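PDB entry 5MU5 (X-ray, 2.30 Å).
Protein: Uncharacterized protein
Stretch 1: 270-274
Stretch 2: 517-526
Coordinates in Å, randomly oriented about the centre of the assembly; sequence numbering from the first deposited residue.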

# COMPACT_ATOMS: atom_id res chain seq x y z
N GLN A 270 16.52 -12.49 23.91
CA GLN A 270 15.22 -13.01 24.25
C GLN A 270 14.91 -12.88 25.72
O GLN A 270 15.80 -12.96 26.55
CB GLN A 270 15.15 -14.49 23.91
CG GLN A 270 15.46 -14.84 22.47
CD GLN A 270 15.31 -16.33 22.21
OE1 GLN A 270 14.53 -17.02 22.89
NE2 GLN A 270 16.06 -16.84 21.24
N LEU A 271 13.64 -12.70 26.04
CA LEU A 271 13.18 -12.64 27.41
C LEU A 271 12.35 -13.89 27.59
O LEU A 271 11.60 -14.27 26.70
CB LEU A 271 12.34 -11.38 27.62
CG LEU A 271 13.07 -10.09 27.23
CD1 LEU A 271 12.13 -8.90 27.26
CD2 LEU A 271 14.28 -9.86 28.14
N HIS A 272 12.50 -14.53 28.73
CA HIS A 272 11.77 -15.76 29.01
C HIS A 272 10.43 -15.59 29.75
O HIS A 272 9.68 -16.53 29.83
CB HIS A 272 12.67 -16.75 29.73
CG HIS A 272 13.81 -17.22 28.89
ND1 HIS A 272 15.11 -16.83 29.12
CD2 HIS A 272 13.85 -18.02 27.80
CE1 HIS A 272 15.90 -17.38 28.21
NE2 HIS A 272 15.16 -18.11 27.40
N THR A 273 10.14 -14.42 30.29
CA THR A 273 8.83 -14.22 30.90
C THR A 273 7.77 -14.27 29.80
O THR A 273 7.94 -13.66 28.75
CB THR A 273 8.72 -12.85 31.60
OG1 THR A 273 9.77 -12.72 32.55
CG2 THR A 273 7.40 -12.72 32.34
N PRO A 274 6.69 -15.02 30.02
CA PRO A 274 5.67 -15.02 28.99
C PRO A 274 4.92 -13.71 28.95
O PRO A 274 4.88 -12.99 29.93
CB PRO A 274 4.73 -16.17 29.38
CG PRO A 274 5.12 -16.58 30.74
CD PRO A 274 6.35 -15.85 31.18
N MET A 517 11.33 -13.35 37.81
CA MET A 517 11.67 -13.41 36.40
C MET A 517 10.98 -12.26 35.65
O MET A 517 11.61 -11.58 34.82
CB MET A 517 11.24 -14.77 35.82
CG MET A 517 11.69 -15.00 34.37
SD MET A 517 11.08 -16.54 33.61
CE MET A 517 11.75 -17.77 34.76
N LYS A 518 9.71 -12.04 35.98
CA LYS A 518 8.92 -10.95 35.40
C LYS A 518 9.58 -9.61 35.70
O LYS A 518 9.74 -8.79 34.78
CB LYS A 518 7.49 -10.94 35.95
CG LYS A 518 6.65 -9.82 35.35
CD LYS A 518 5.23 -9.76 35.91
CE LYS A 518 4.52 -8.62 35.21
NZ LYS A 518 3.13 -8.46 35.67
N ALA A 519 9.94 -9.37 36.96
CA ALA A 519 10.59 -8.12 37.36
C ALA A 519 11.92 -7.93 36.65
O ALA A 519 12.27 -6.82 36.27
CB ALA A 519 10.80 -8.07 38.86
N LYS A 520 12.65 -9.03 36.49
CA LYS A 520 13.92 -8.99 35.77
C LYS A 520 13.67 -8.56 34.33
O LYS A 520 14.26 -7.60 33.84
CB LYS A 520 14.60 -10.37 35.80
CG LYS A 520 15.97 -10.42 35.17
CD LYS A 520 16.55 -11.82 35.26
CE LYS A 520 17.90 -11.94 34.56
NZ LYS A 520 19.03 -11.29 35.29
N ASP A 521 12.76 -9.26 33.66
CA ASP A 521 12.46 -8.97 32.27
C ASP A 521 11.86 -7.58 32.04
O ASP A 521 12.20 -6.95 31.06
CB ASP A 521 11.61 -10.10 31.68
CG ASP A 521 12.41 -11.44 31.55
OD1 ASP A 521 13.66 -11.43 31.77
OD2 ASP A 521 11.79 -12.48 31.22
N LEU A 522 11.04 -7.07 32.95
CA LEU A 522 10.59 -5.67 32.84
C LEU A 522 11.72 -4.66 33.02
O LEU A 522 11.74 -3.61 32.38
CB LEU A 522 9.44 -5.36 33.81
CG LEU A 522 8.11 -6.02 33.40
CD1 LEU A 522 7.06 -5.76 34.46
CD2 LEU A 522 7.62 -5.49 32.07
N ALA A 523 12.69 -4.99 33.89
CA ALA A 523 13.86 -4.14 34.04
C ALA A 523 14.65 -4.09 32.71
O ALA A 523 15.09 -3.03 32.29
CB ALA A 523 14.73 -4.65 35.18
N LYS A 524 14.81 -5.23 32.04
CA LYS A 524 15.49 -5.24 30.72
C LYS A 524 14.75 -4.40 29.70
O LYS A 524 15.32 -3.56 29.01
CB LYS A 524 15.62 -6.66 30.18
CG LYS A 524 16.60 -7.50 30.98
CD LYS A 524 16.78 -8.89 30.43
CE LYS A 524 18.01 -9.49 31.09
NZ LYS A 524 18.08 -10.96 30.89
N VAL A 525 13.46 -4.60 29.61
CA VAL A 525 12.64 -3.82 28.71
C VAL A 525 12.82 -2.33 28.99
O VAL A 525 13.12 -1.54 28.10
CB VAL A 525 11.16 -4.21 28.86
CG1 VAL A 525 10.25 -3.16 28.22
CG2 VAL A 525 10.93 -5.59 28.24
N ARG A 526 12.64 -1.95 30.24
CA ARG A 526 12.72 -0.57 30.67
C ARG A 526 14.08 0.04 30.35
O ARG A 526 14.17 1.19 29.94
CB ARG A 526 12.47 -0.54 32.16
CG ARG A 526 12.39 0.82 32.76
CD ARG A 526 11.02 1.39 32.54
NE ARG A 526 11.02 2.83 32.72
CZ ARG A 526 9.98 3.60 32.41
NH1 ARG A 526 8.88 3.04 31.91
NH2 ARG A 526 10.05 4.91 32.61

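Residues 517-526 lie within a longer helix, and residues 270-274, without regular helix or strand, pass along one side of it. The helix carries its usual i to i+4 bonds, such as Asp-521 N to Met-517 O at 2.8 Å. The backbones approach closely: CA of Thr-273 lies 5.6 Å from CA of Lys-518, and CA of Leu-271 lies 6.1 Å from CA of Asp-521, so the segment runs against the helix direction. Asp-521 anchors the contact. Its OD2 accepts two hydrogen bonds from Thr-273, one from backbone N (2.7 Å, N-H...O angle 147°) and one from OG1 (2.4 Å, very short), so a single carboxylate oxygen grips both the main chain and the side chain of one residue. Thr-273 OG1 also sits 3.1 Å from Met-517 O, the carbonyl already engaged by Asp-521 N. On the Lys-524 side of this polar site, Leu-271 points toward the helix. Its CD1 packs 3.7 Å from Val-525 CG2, an apolar pairing, while its CD2 lies 3.5 Å from CD of Lys-524, whose aliphatic chain offers carbon rather than charge at this point. Toward residue 517, Met-517 extends its thioether beside His-272, SD lying 4.2 Å from His-272 CB; the end of the His-272 side chain leads away from the helix. Together the two stretches bury 352 Å².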